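Local coordinates for protein mannitol dehydrogenase (Pseudomonas fluorescens, PDB 1LJ8) that probably catalyses the oxidation of mannitol to fructose as a mannitol 2-dehydrogenase, and binds NAD as its dinucleotide cofactor, at residues A[68-73]-A[107-112]; A[189-194]-A[294-299]; A[226-231]-A[290-295]. One frame throughout, in Å; residues are numbered along the deposited sequence.

Contact 1 (A[68-73]-A[107-112]); sequences EDRKAR and LAEDSA. With NAD (nicotinamide-adenine-dinucleotide), chain B.
Two arginines of helix 69-77 reach across to the acidic turn that follows strand 96-107. Arg70 grips Glu109 side-on with two nitrogens, one for each oxygen: NE approaches OE2 at 2.5 Å, and Arg70 NH2 meets Glu109 OE1 at 2.7 Å. Both oxygens use their syn lone pairs. The two planes are 28° apart, so the fork is slightly twisted; OE2 is tilted from the guanidinium plane, whereas OE1 lies in it. A bend at chi3 (-44°) turns the Arg70 guanidinium, while Glu109 extends straight beyond CG. Arg73 is flatter against its acid: its NH1 reaches Asp110 OD2 tip to tip at 2.9 Å, with the planes only 5° apart. One face of this guanidinium carries Leu107 CD1, which is 3.4 Å from Arg73 NH1. A water accepts from Arg73 NH2 and donates to both Glu109 OE2 and Asp110 OD1, joining the two salt bridges. Further in, Leu107 CD2 packs at 4.0 Å against Asp69 CB. On the cofactor side, Asp69 OD1 accepts from both adenosine-ribose hydroxyls of NAD, O2B at 2.6 Å and O3B at 3.1 Å. Asp69 OD2 accepts from the backbone N of Arg66, a bond consistent with holding the carboxylate in this orientation. An acid gripping this ribose just beyond the second strand of the fold is the familiar signature of an NAD-binding Rossmann domain.

Contact 2 (A[189-194]-A[294-299]); sequences CDNLPH and MKIGLL. With NAD (nicotinamide-adenine-dinucleotide), chain B.
The carboxamide of Asn191 stands between the cofactor and helix 289-313. On one side of its plane is the nicotinamide ring, with C6N 3.2 Å from Asn191 OD1, and the adjoining ribose carbon C2D. On the other side come Lys295 NZ and the CD1 methyl of Ile296. Lys295 NZ donates to Asn191 OD1 at 2.9 Å, but from above the carbonyl plane, 57° out of it, so the bond does not follow a lone pair. ND2 bonds to Glu133, which fixes the rotation of the amide. The lysine chain, bent at chi2 and chi4, crosses the asparagine at about a right angle, and the stronger polar partner of its ammonium is Asn300 OD1. Lys295 NZ lies 4.9 Å from NAD C4N, the carbon that exchanges hydride in nicotinamide chemistry. Ile296 CD1 rests 3.6 Å from Asn191 CB, while its CG2 meets Pro193 CG at 4.2 Å. The backbone makes an inverse gamma turn centred on Asn191, whose buried carbonyl O has no partner in the model. At this turn Asn191 N donates to NAD O2D, 2.9 Å away, while the same hydroxyl donates to Asp190 OD1 at 2.8 Å. Asp190 is itself braced by Thr132 N, Ile131 N and Tyr136. Closing a nicotinamide site between a Rossmann loop and a helix of the C-terminal domain is the arrangement expected of a two-domain dehydrogenase cleft.

Contact 3 (A[226-231]-A[290-295]); sequences NAMVDR and PYEEMK. With NAD (nicotinamide-adenine-dinucleotide), chain B.
No hydrogen bond crosses between 226-231 and 290-295; the interface is built from apolar contacts round Met228 and from carbon-to-oxygen contacts of Glu292 and Lys295. Met228, present as selenomethionine, starts with CG anti to the backbone N (chi1 -166°), then bends twice so that its methyl folds onto the helix. Met228 CE sits 4.0 Å from Tyr291 CB, and it meets the methyl CE of Met294 at 4.1 Å. The CB of Lys295 borders the same methyl, also at 4.1 Å from Met228 CE. Helix 289-313 of the C-terminal domain thus flanks the outer edge of strand 227-230, the edge away from strand 263-266 in a three-stranded mixed sheet; the segment axes come within 7.3 Å and run 38° from parallel. Polar groups meet mainly through carbon. Glu292, CG anti to the backbone N and bent at chi2 (59°), reaches across to the strand and sets its CD 3.4 Å from Ala227 O. Lys295 runs along the strand's outer edge, its CE 3.4 Å from Val229 O. Lys295 NZ, bonded to Asn300 and Asn191, stays 4.7 Å from Asp230 OD1, near enough perhaps for the opposite charges to stabilise each other, although Asp230 makes its salt bridge with Arg361. Towards the cofactor, Val229 CG2 lies 4.1 Å from NAD C6N.

How the contacts relate
Contact 1 closes along the chain before the other two open, and joins neighbouring pieces of the Rossmann domain. Contacts 2 and 3 start in loop 189-194 and strand 227-230 respectively, but both end on helix 289-313, where they share Met294 and Lys295. Their centres are only about 5 Å apart, and they touch: His194 NE2 lies 2.6 Å from Glu293 OE2, a probable hydrogen bond. The centre of contact 1 is about 28 Å from that of contact 2 and about 30 Å from that of contact 3. NAD spans the gap, with its adenosine end at contact 1 and its nicotinamide end at the domain junction formed by contacts 2 and 3.

Contact 1 (A[68-73]-A[107-112])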
loop_
_atom_site.group_PDB
_atom_site.type_symbol
_atom_site.label_atom_id
_atom_site.label_comp_id
_atom_site.label_asym_id
_atom_site.label_seq_id
_atom_site.Cartn_x
_atom_site.Cartn_y
_atom_site.Cartn_z
ATOM N N GLU A 68 2.271 17.117 0.452
ATOM C CA GLU A 68 2.900 16.504 -0.728
ATOM C C GLU A 68 1.937 16.167 -1.874
ATOM O O GLU A 68 2.373 15.911 -2.997
ATOM C CB GLU A 68 3.732 15.252 -0.364
ATOM C CG GLU A 68 3.374 14.539 0.929
ATOM C CD GLU A 68 3.822 15.284 2.176
ATOM O OE1 GLU A 68 5.056 15.351 2.459
ATOM O OE2 GLU A 68 2.940 15.807 2.881
ATOM N N ASP A 69 0.629 16.187 -1.614
ATOM C CA ASP A 69 -0.350 15.905 -2.663
ATOM C C ASP A 69 -0.538 17.068 -3.651
ATOM O O ASP A 69 -1.132 16.896 -4.708
ATOM C CB ASP A 69 -1.709 15.570 -2.029
ATOM C CG ASP A 69 -1.637 14.326 -1.149
ATOM O OD1 ASP A 69 -0.845 13.415 -1.500
ATOM O OD2 ASP A 69 -2.338 14.248 -0.132
ATOM N N ARG A 70 -0.038 18.257 -3.309
ATOM C CA ARG A 70 -0.192 19.412 -4.198
ATOM C C ARG A 70 0.493 19.179 -5.536
ATOM O O ARG A 70 -0.049 19.524 -6.579
ATOM C CB ARG A 70 0.403 20.677 -3.543
ATOM C CG ARG A 70 0.090 22.020 -4.277
ATOM C CD ARG A 70 0.839 23.151 -3.544
ATOM N NE ARG A 70 0.653 22.932 -2.116
ATOM C CZ ARG A 70 1.569 23.132 -1.166
ATOM N NH1 ARG A 70 2.788 23.602 -1.472
ATOM N NH2 ARG A 70 1.289 22.767 0.091
ATOM N N LYS A 71 1.682 18.604 -5.504
ATOM C CA LYS A 71 2.407 18.345 -6.753
ATOM C C LYS A 71 1.621 17.370 -7.624
ATOM O O LYS A 71 1.536 17.580 -8.825
ATOM C CB LYS A 71 3.799 17.772 -6.493
ATOM C CG LYS A 71 4.604 17.566 -7.803
ATOM C CD LYS A 71 6.078 17.281 -7.560
ATOM C CE LYS A 71 6.901 17.501 -8.868
ATOM N NZ LYS A 71 6.418 16.631 -9.999
ATOM N N ALA A 72 1.044 16.318 -7.033
ATOM C CA ALA A 72 0.237 15.364 -7.821
ATOM C C ALA A 72 -0.957 16.103 -8.498
ATOM O O ALA A 72 -1.243 15.937 -9.679
ATOM C CB ALA A 72 -0.315 14.252 -6.881
ATOM N N ARG A 73 -1.662 16.924 -7.717
ATOM C CA ARG A 73 -2.804 17.644 -8.237
ATOM C C ARG A 73 -2.376 18.561 -9.396
ATOM O O ARG A 73 -3.016 18.579 -10.443
ATOM C CB ARG A 73 -3.444 18.466 -7.069
ATOM C CG ARG A 73 -4.836 19.058 -7.363
ATOM C CD ARG A 73 -4.767 20.352 -8.247
ATOM N NE ARG A 73 -3.812 21.347 -7.727
ATOM C CZ ARG A 73 -4.076 22.192 -6.730
ATOM N NH1 ARG A 73 -5.273 22.184 -6.133
ATOM N NH2 ARG A 73 -3.139 23.049 -6.306
ATOM N N LEU A 107 -7.815 19.288 -2.784
ATOM C CA LEU A 107 -6.840 19.268 -1.707
ATOM C C LEU A 107 -7.456 19.871 -0.462
ATOM O O LEU A 107 -8.138 20.915 -0.541
ATOM C CB LEU A 107 -5.623 20.126 -2.066
ATOM C CG LEU A 107 -4.897 19.690 -3.334
ATOM C CD1 LEU A 107 -3.649 20.622 -3.543
ATOM C CD2 LEU A 107 -4.439 18.205 -3.199
ATOM N N ALA A 108 -7.253 19.218 0.673
ATOM C CA ALA A 108 -7.779 19.758 1.926
ATOM C C ALA A 108 -7.248 21.193 2.146
ATOM O O ALA A 108 -8.015 22.056 2.622
ATOM C CB ALA A 108 -7.347 18.854 3.112
ATOM N N GLU A 109 -5.977 21.452 1.813
ATOM C CA GLU A 109 -5.372 22.787 2.027
ATOM C C GLU A 109 -6.118 23.920 1.304
ATOM O O GLU A 109 -5.970 25.091 1.683
ATOM C CB GLU A 109 -3.872 22.833 1.602
ATOM C CG GLU A 109 -3.617 22.583 0.082
ATOM C CD GLU A 109 -2.133 22.627 -0.341
ATOM O OE1 GLU A 109 -1.294 22.202 0.425
ATOM O OE2 GLU A 109 -1.799 23.075 -1.466
ATOM N N ASP A 110 -6.876 23.592 0.257
ATOM C CA ASP A 110 -7.622 24.618 -0.486
ATOM C C ASP A 110 -8.945 25.009 0.152
ATOM O O ASP A 110 -9.473 26.111 -0.093
ATOM C CB ASP A 110 -7.874 24.174 -1.951
ATOM C CG ASP A 110 -6.585 24.078 -2.747
ATOM O OD1 ASP A 110 -5.604 24.792 -2.399
ATOM O OD2 ASP A 110 -6.527 23.316 -3.749
ATOM N N SER A 111 -9.496 24.099 0.953
ATOM C CA SER A 111 -10.773 24.316 1.620
ATOM C C SER A 111 -11.269 23.014 2.249
ATOM O O SER A 111 -11.647 22.088 1.520
ATOM C CB SER A 111 -11.845 24.791 0.636
ATOM O OG SER A 111 -13.137 24.757 1.222
ATOM N N ALA A 112 -11.301 22.961 3.571
ATOM C CA ALA A 112 -11.812 21.767 4.247
ATOM C C ALA A 112 -13.283 21.568 3.861
ATOM O O ALA A 112 -13.712 20.454 3.548
ATOM C CB ALA A 112 -11.692 21.916 5.760
HETATM P PA NAD B . 2.423 6.756 -2.975
HETATM O O1A NAD B . 3.536 7.152 -2.152
HETATM O O2A NAD B . 2.401 6.934 -4.455
HETATM O O5B NAD B . 1.085 7.467 -2.472
HETATM C C5B NAD B . 0.690 7.353 -1.069
HETATM C C4B NAD B . -0.532 8.294 -1.046
HETATM O O4B NAD B . -1.084 8.237 0.334
HETATM C C3B NAD B . -0.226 9.825 -1.214
HETATM O O3B NAD B . -1.348 10.383 -1.922
HETATM C C2B NAD B . -0.111 10.317 0.237
HETATM O O2B NAD B . -0.330 11.715 0.372
HETATM C C1B NAD B . -1.236 9.538 0.891
HETATM N N9A NAD B . -1.151 9.407 2.311
HETATM C C8A NAD B . -0.109 9.027 3.133
HETATM N N7A NAD B . -0.453 8.995 4.400
HETATM C C5A NAD B . -1.787 9.374 4.396
HETATM C C6A NAD B . -2.673 9.497 5.472
HETATM N N6A NAD B . -2.390 9.247 6.751
HETATM N N1A NAD B . -3.968 9.915 5.198
HETATM C C2A NAD B . -4.380 10.194 3.896
HETATM N N3A NAD B . -3.524 10.058 2.810
HETATM C C4A NAD B . -2.227 9.644 3.127
HETATM O O3 NAD B . 2.155 5.232 -2.621
HETATM P PN NAD B . 1.475 4.046 -3.466
HETATM O O1N NAD B . 2.523 3.306 -4.176
HETATM O O2N NAD B . 0.399 4.642 -4.263
HETATM O O5D NAD B . 0.947 3.085 -2.333
HETATM C C5D NAD B . -0.106 3.565 -1.508
HETATM C C4D NAD B . -0.655 2.383 -0.837
HETATM O O4D NAD B . -1.379 1.492 -1.710
HETATM C C3D NAD B . 0.325 1.464 -0.023
HETATM O O3D NAD B . 0.699 2.038 1.224
HETATM C C2D NAD B . -0.412 0.140 0.040
HETATM O O2D NAD B . -1.269 0.076 1.173
HETATM C C1D NAD B . -1.200 0.110 -1.294
HETATM N N1N NAD B . -0.562 -0.685 -2.361
HETATM C C2N NAD B . 0.567 -0.288 -3.101
HETATM C C3N NAD B . 1.096 -1.182 -3.996
HETATM C C7N NAD B . 2.354 -0.776 -4.787
HETATM O O7N NAD B . 2.927 -1.669 -5.429
HETATM N N7N NAD B . 2.842 0.445 -4.718
HETATM C C4N NAD B . 0.514 -2.531 -4.166
HETATM C C5N NAD B . -0.652 -2.870 -3.415
HETATM C C6N NAD B . -1.218 -1.949 -2.488
HETATM O O HOH W 1 -3.369 24.521 -3.824
#

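Contact 2 (A[189-194]-A[294-299])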
loop_
_atom_site.group_PDB
_atom_site.type_symbol
_atom_site.label_atom_id
_atom_site.label_comp_id
_atom_site.label_asym_id
_atom_site.label_seq_id
_atom_site.Cartn_x
_atom_site.Cartn_y
_atom_site.Cartn_z
ATOM N N CYS A 189 -8.168 0.090 -0.010
ATOM C CA CYS A 189 -7.343 -0.601 -1.010
ATOM C C CYS A 189 -5.903 -0.618 -0.495
ATOM O O CYS A 189 -4.943 -0.621 -1.280
ATOM C CB CYS A 189 -7.419 0.118 -2.371
ATOM S SG CYS A 189 -9.084 0.062 -3.042
ATOM N N ASP A 190 -5.740 -0.629 0.829
ATOM C CA ASP A 190 -4.399 -0.717 1.415
ATOM C C ASP A 190 -4.014 -2.144 1.815
ATOM O O ASP A 190 -4.871 -3.013 1.976
ATOM C CB ASP A 190 -4.289 0.205 2.653
ATOM C CG ASP A 190 -4.206 1.694 2.258
ATOM O OD1 ASP A 190 -3.186 2.040 1.600
ATOM O OD2 ASP A 190 -5.132 2.500 2.633
ATOM N N ASN A 191 -2.715 -2.350 2.004
ATOM C CA ASN A 191 -2.182 -3.661 2.355
ATOM C C ASN A 191 -2.308 -3.975 3.840
ATOM O O ASN A 191 -1.321 -3.867 4.568
ATOM C CB ASN A 191 -0.702 -3.696 1.982
ATOM C CG ASN A 191 -0.471 -3.745 0.491
ATOM O OD1 ASN A 191 -1.287 -4.290 -0.274
ATOM N ND2 ASN A 191 0.699 -3.269 0.074
ATOM N N LEU A 192 -3.486 -4.399 4.269
ATOM C CA LEU A 192 -3.707 -4.793 5.669
ATOM C C LEU A 192 -4.390 -6.138 5.503
ATOM O O LEU A 192 -5.216 -6.296 4.614
ATOM C CB LEU A 192 -4.663 -3.833 6.409
ATOM C CG LEU A 192 -3.939 -2.564 6.907
ATOM C CD1 LEU A 192 -3.863 -1.525 5.765
ATOM C CD2 LEU A 192 -4.725 -1.961 8.108
ATOM N N PRO A 193 -4.089 -7.100 6.375
ATOM C CA PRO A 193 -4.727 -8.417 6.239
ATOM C C PRO A 193 -6.268 -8.384 6.082
ATOM O O PRO A 193 -6.849 -9.069 5.217
ATOM C CB PRO A 193 -4.270 -9.122 7.510
ATOM C CG PRO A 193 -2.871 -8.610 7.694
ATOM C CD PRO A 193 -3.006 -7.126 7.382
ATOM N N HIS A 194 -6.941 -7.657 6.967
ATOM C CA HIS A 194 -8.389 -7.525 6.882
ATOM C C HIS A 194 -8.607 -6.005 6.732
ATOM O O HIS A 194 -9.056 -5.341 7.667
ATOM C CB HIS A 194 -9.070 -8.005 8.184
ATOM C CG HIS A 194 -8.845 -9.463 8.493
ATOM N ND1 HIS A 194 -9.293 -10.047 9.664
ATOM C CD2 HIS A 194 -8.145 -10.424 7.833
ATOM C CE1 HIS A 194 -8.861 -11.302 9.719
ATOM N NE2 HIS A 194 -8.163 -11.556 8.623
HETATM N N MSE A 294 -2.944 -14.335 2.704
HETATM C CA MSE A 294 -1.961 -15.018 1.871
HETATM C C MSE A 294 -1.022 -14.059 1.130
HETATM O O MSE A 294 0.219 -14.212 1.124
HETATM C CB MSE A 294 -2.668 -15.868 0.805
HETATM C CG MSE A 294 -1.716 -16.502 -0.173
HETATM SE SE MSE A 294 -2.704 -17.139 -1.795
HETATM C CE MSE A 294 -2.987 -15.440 -2.688
ATOM N N LYS A 295 -1.609 -13.067 0.482
ATOM C CA LYS A 295 -0.782 -12.128 -0.270
ATOM C C LYS A 295 0.081 -11.284 0.653
ATOM O O LYS A 295 1.271 -11.045 0.388
ATOM C CB LYS A 295 -1.692 -11.228 -1.099
ATOM C CG LYS A 295 -0.874 -10.205 -1.895
ATOM C CD LYS A 295 -1.272 -8.836 -1.556
ATOM C CE LYS A 295 -0.512 -7.813 -2.420
ATOM N NZ LYS A 295 -0.168 -6.615 -1.567
ATOM N N ILE A 296 -0.508 -10.804 1.742
ATOM C CA ILE A 296 0.263 -9.980 2.680
ATOM C C ILE A 296 1.413 -10.816 3.299
ATOM O O ILE A 296 2.567 -10.359 3.400
ATOM C CB ILE A 296 -0.629 -9.445 3.826
ATOM C CG1 ILE A 296 -1.685 -8.445 3.275
ATOM C CG2 ILE A 296 0.262 -8.766 4.887
ATOM C CD1 ILE A 296 -1.075 -7.155 2.779
ATOM N N GLY A 297 1.111 -12.050 3.701
ATOM C CA GLY A 297 2.140 -12.874 4.343
ATOM C C GLY A 297 3.294 -13.276 3.448
ATOM O O GLY A 297 4.474 -13.257 3.837
ATOM N N LEU A 298 2.945 -13.657 2.232
ATOM C CA LEU A 298 3.921 -14.116 1.257
ATOM C C LEU A 298 4.525 -13.029 0.391
ATOM O O LEU A 298 5.745 -12.967 0.265
ATOM C CB LEU A 298 3.277 -15.200 0.341
ATOM C CG LEU A 298 2.882 -16.500 1.078
ATOM C CD1 LEU A 298 2.101 -17.425 0.057
ATOM C CD2 LEU A 298 4.160 -17.207 1.616
ATOM N N LEU A 299 3.702 -12.183 -0.222
ATOM C CA LEU A 299 4.289 -11.170 -1.114
ATOM C C LEU A 299 4.890 -10.036 -0.300
ATOM O O LEU A 299 6.098 -9.773 -0.377
ATOM C CB LEU A 299 3.230 -10.634 -2.099
ATOM C CG LEU A 299 3.757 -9.801 -3.280
ATOM C CD1 LEU A 299 2.643 -9.726 -4.369
ATOM C CD2 LEU A 299 4.132 -8.355 -2.789
HETATM P PA NAD B . 2.423 6.756 -2.975
HETATM O O1A NAD B . 3.536 7.152 -2.152
HETATM O O2A NAD B . 2.401 6.934 -4.455
HETATM O O5B NAD B . 1.085 7.467 -2.472
HETATM C C5B NAD B . 0.690 7.353 -1.069
HETATM C C4B NAD B . -0.532 8.294 -1.046
HETATM O O4B NAD B . -1.084 8.237 0.334
HETATM C C3B NAD B . -0.226 9.825 -1.214
HETATM O O3B NAD B . -1.348 10.383 -1.922
HETATM C C2B NAD B . -0.111 10.317 0.237
HETATM O O2B NAD B . -0.330 11.715 0.372
HETATM C C1B NAD B . -1.236 9.538 0.891
HETATM N N9A NAD B . -1.151 9.407 2.311
HETATM C C8A NAD B . -0.109 9.027 3.133
HETATM N N7A NAD B . -0.453 8.995 4.400
HETATM C C5A NAD B . -1.787 9.374 4.396
HETATM C C6A NAD B . -2.673 9.497 5.472
HETATM N N6A NAD B . -2.390 9.247 6.751
HETATM N N1A NAD B . -3.968 9.915 5.198
HETATM C C2A NAD B . -4.380 10.194 3.896
HETATM N N3A NAD B . -3.524 10.058 2.810
HETATM C C4A NAD B . -2.227 9.644 3.127
HETATM O O3 NAD B . 2.155 5.232 -2.621
HETATM P PN NAD B . 1.475 4.046 -3.466
HETATM O O1N NAD B . 2.523 3.306 -4.176
HETATM O O2N NAD B . 0.399 4.642 -4.263
HETATM O O5D NAD B . 0.947 3.085 -2.333
HETATM C C5D NAD B . -0.106 3.565 -1.508
HETATM C C4D NAD B . -0.655 2.383 -0.837
HETATM O O4D NAD B . -1.379 1.492 -1.710
HETATM C C3D NAD B . 0.325 1.464 -0.023
HETATM O O3D NAD B . 0.699 2.038 1.224
HETATM C C2D NAD B . -0.412 0.140 0.040
HETATM O O2D NAD B . -1.269 0.076 1.173
HETATM C C1D NAD B . -1.200 0.110 -1.294
HETATM N N1N NAD B . -0.562 -0.685 -2.361
HETATM C C2N NAD B . 0.567 -0.288 -3.101
HETATM C C3N NAD B . 1.096 -1.182 -3.996
HETATM C C7N NAD B . 2.354 -0.776 -4.787
HETATM O O7N NAD B . 2.927 -1.669 -5.429
HETATM N N7N NAD B . 2.842 0.445 -4.718
HETATM C C4N NAD B . 0.514 -2.531 -4.166
HETATM C C5N NAD B . -0.652 -2.870 -3.415
HETATM C C6N NAD B . -1.218 -1.949 -2.488
#

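Contact 3 (A[226-231]-A[290-295])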
loop_
_atom_site.group_PDB
_atom_site.type_symbol
_atom_site.label_atom_id
_atom_site.label_comp_id
_atom_site.label_asym_id
_atom_site.label_seq_id
_atom_site.Cartn_x
_atom_site.Cartn_y
_atom_site.Cartn_z
ATOM N N ASN A 226 -13.781 -6.016 2.608
ATOM C CA ASN A 226 -12.375 -6.343 2.623
ATOM C C ASN A 226 -12.016 -6.638 1.181
ATOM O O ASN A 226 -12.887 -6.962 0.380
ATOM C CB ASN A 226 -12.081 -7.610 3.434
ATOM C CG ASN A 226 -12.368 -7.409 4.907
ATOM O OD1 ASN A 226 -11.627 -6.700 5.618
ATOM N ND2 ASN A 226 -13.449 -8.022 5.386
ATOM N N ALA A 227 -10.727 -6.523 0.870
ATOM C CA ALA A 227 -10.261 -6.829 -0.483
ATOM C C ALA A 227 -8.832 -7.300 -0.491
ATOM O O ALA A 227 -8.063 -7.013 0.414
ATOM C CB ALA A 227 -10.347 -5.547 -1.403
HETATM N N MSE A 228 -8.497 -8.029 -1.553
HETATM C CA MSE A 228 -7.128 -8.362 -1.808
HETATM C C MSE A 228 -6.809 -7.524 -3.058
HETATM O O MSE A 228 -7.468 -7.698 -4.095
HETATM C CB MSE A 228 -6.970 -9.810 -2.193
HETATM C CG MSE A 228 -5.523 -10.092 -2.092
HETATM SE SE MSE A 228 -4.856 -10.241 -3.801
HETATM C CE MSE A 228 -5.029 -11.982 -3.363
ATOM N N VAL A 229 -5.847 -6.608 -2.967
ATOM C CA VAL A 229 -5.510 -5.750 -4.103
ATOM C C VAL A 229 -4.072 -6.029 -4.466
ATOM O O VAL A 229 -3.200 -6.072 -3.585
ATOM C CB VAL A 229 -5.739 -4.258 -3.732
ATOM C CG1 VAL A 229 -7.268 -4.086 -3.386
ATOM C CG2 VAL A 229 -4.838 -3.830 -2.553
ATOM N N ASP A 230 -3.792 -6.239 -5.758
ATOM C CA ASP A 230 -2.436 -6.634 -6.085
ATOM C C ASP A 230 -1.968 -6.088 -7.435
ATOM O O ASP A 230 -2.590 -6.391 -8.442
ATOM C CB ASP A 230 -2.418 -8.182 -6.125
ATOM C CG ASP A 230 -1.003 -8.780 -6.105
ATOM O OD1 ASP A 230 -0.050 -8.014 -6.001
ATOM O OD2 ASP A 230 -0.841 -10.038 -6.185
ATOM N N ARG A 231 -0.920 -5.270 -7.432
ATOM C CA ARG A 231 -0.292 -4.806 -8.681
ATOM C C ARG A 231 0.935 -4.008 -8.276
ATOM O O ARG A 231 0.810 -2.925 -7.695
ATOM C CB ARG A 231 -1.207 -3.943 -9.575
ATOM C CG ARG A 231 -0.463 -3.631 -10.910
ATOM C CD ARG A 231 -1.355 -2.879 -11.906
ATOM N NE ARG A 231 -1.033 -3.389 -13.244
ATOM C CZ ARG A 231 -1.690 -3.076 -14.351
ATOM N NH1 ARG A 231 -2.701 -2.218 -14.315
ATOM N NH2 ARG A 231 -1.386 -3.718 -15.496
ATOM N N PRO A 290 -8.872 -14.970 3.594
ATOM C CA PRO A 290 -7.696 -15.835 3.469
ATOM C C PRO A 290 -6.771 -15.482 2.287
ATOM O O PRO A 290 -5.566 -15.718 2.346
ATOM C CB PRO A 290 -8.293 -17.250 3.357
ATOM C CG PRO A 290 -9.670 -17.042 2.893
ATOM C CD PRO A 290 -10.126 -15.743 3.540
ATOM N N TYR A 291 -7.344 -14.907 1.228
ATOM C CA TYR A 291 -6.578 -14.495 0.055
ATOM C C TYR A 291 -5.722 -13.264 0.398
ATOM O O TYR A 291 -4.564 -13.202 0.040
ATOM C CB TYR A 291 -7.510 -14.143 -1.094
ATOM C CG TYR A 291 -8.383 -15.309 -1.496
ATOM C CD1 TYR A 291 -9.769 -15.260 -1.338
ATOM C CD2 TYR A 291 -7.806 -16.478 -2.007
ATOM C CE1 TYR A 291 -10.569 -16.370 -1.692
ATOM C CE2 TYR A 291 -8.576 -17.574 -2.346
ATOM C CZ TYR A 291 -9.958 -17.517 -2.191
ATOM O OH TYR A 291 -10.709 -18.643 -2.510
ATOM N N GLU A 292 -6.304 -12.291 1.106
ATOM C CA GLU A 292 -5.514 -11.101 1.481
ATOM C C GLU A 292 -4.454 -11.519 2.516
ATOM O O GLU A 292 -3.324 -11.025 2.491
ATOM C CB GLU A 292 -6.420 -9.983 2.038
ATOM C CG GLU A 292 -5.650 -8.655 2.381
ATOM C CD GLU A 292 -4.894 -7.985 1.190
ATOM O OE1 GLU A 292 -4.364 -6.850 1.378
ATOM O OE2 GLU A 292 -4.818 -8.546 0.070
ATOM N N GLU A 293 -4.794 -12.430 3.434
ATOM C CA GLU A 293 -3.792 -12.886 4.429
ATOM C C GLU A 293 -2.612 -13.524 3.701
ATOM O O GLU A 293 -1.436 -13.307 4.064
ATOM C CB GLU A 293 -4.410 -13.921 5.402
ATOM C CG GLU A 293 -5.315 -13.282 6.436
ATOM C CD GLU A 293 -6.241 -14.278 7.137
ATOM O OE1 GLU A 293 -6.039 -15.504 6.962
ATOM O OE2 GLU A 293 -7.168 -13.809 7.855
HETATM N N MSE A 294 -2.944 -14.335 2.704
HETATM C CA MSE A 294 -1.961 -15.018 1.871
HETATM C C MSE A 294 -1.022 -14.059 1.130
HETATM O O MSE A 294 0.219 -14.212 1.124
HETATM C CB MSE A 294 -2.668 -15.868 0.805
HETATM C CG MSE A 294 -1.716 -16.502 -0.173
HETATM SE SE MSE A 294 -2.704 -17.139 -1.795
HETATM C CE MSE A 294 -2.987 -15.440 -2.688
ATOM N N LYS A 295 -1.609 -13.067 0.482
ATOM C CA LYS A 295 -0.782 -12.128 -0.270
ATOM C C LYS A 295 0.081 -11.284 0.653
ATOM O O LYS A 295 1.271 -11.045 0.388
ATOM C CB LYS A 295 -1.692 -11.228 -1.099
ATOM C CG LYS A 295 -0.874 -10.205 -1.895
ATOM C CD LYS A 295 -1.272 -8.836 -1.556
ATOM C CE LYS A 295 -0.512 -7.813 -2.420
ATOM N NZ LYS A 295 -0.168 -6.615 -1.567
HETATM P PA NAD B . 2.423 6.756 -2.975
HETATM O O1A NAD B . 3.536 7.152 -2.152
HETATM O O2A NAD B . 2.401 6.934 -4.455
HETATM O O5B NAD B . 1.085 7.467 -2.472
HETATM C C5B NAD B . 0.690 7.353 -1.069
HETATM C C4B NAD B . -0.532 8.294 -1.046
HETATM O O4B NAD B . -1.084 8.237 0.334
HETATM C C3B NAD B . -0.226 9.825 -1.214
HETATM O O3B NAD B . -1.348 10.383 -1.922
HETATM C C2B NAD B . -0.111 10.317 0.237
HETATM O O2B NAD B . -0.330 11.715 0.372
HETATM C C1B NAD B . -1.236 9.538 0.891
HETATM N N9A NAD B . -1.151 9.407 2.311
HETATM C C8A NAD B . -0.109 9.027 3.133
HETATM N N7A NAD B . -0.453 8.995 4.400
HETATM C C5A NAD B . -1.787 9.374 4.396
HETATM C C6A NAD B . -2.673 9.497 5.472
HETATM N N6A NAD B . -2.390 9.247 6.751
HETATM N N1A NAD B . -3.968 9.915 5.198
HETATM C C2A NAD B . -4.380 10.194 3.896
HETATM N N3A NAD B . -3.524 10.058 2.810
HETATM C C4A NAD B . -2.227 9.644 3.127
HETATM O O3 NAD B . 2.155 5.232 -2.621
HETATM P PN NAD B . 1.475 4.046 -3.466
HETATM O O1N NAD B . 2.523 3.306 -4.176
HETATM O O2N NAD B . 0.399 4.642 -4.263
HETATM O O5D NAD B . 0.947 3.085 -2.333
HETATM C C5D NAD B . -0.106 3.565 -1.508
HETATM C C4D NAD B . -0.655 2.383 -0.837
HETATM O O4D NAD B . -1.379 1.492 -1.710
HETATM C C3D NAD B . 0.325 1.464 -0.023
HETATM O O3D NAD B . 0.699 2.038 1.224
HETATM C C2D NAD B . -0.412 0.140 0.040
HETATM O O2D NAD B . -1.269 0.076 1.173
HETATM C C1D NAD B . -1.200 0.110 -1.294
HETATM N N1N NAD B . -0.562 -0.685 -2.361
HETATM C C2N NAD B . 0.567 -0.288 -3.101
HETATM C C3N NAD B . 1.096 -1.182 -3.996
HETATM C C7N NAD B . 2.354 -0.776 -4.787
HETATM O O7N NAD B . 2.927 -1.669 -5.429
HETATM N N7N NAD B . 2.842 0.445 -4.718
HETATM C C4N NAD B . 0.514 -2.531 -4.166
HETATM C C5N NAD B . -0.652 -2.870 -3.415
HETATM C C6N NAD B . -1.218 -1.949 -2.488
#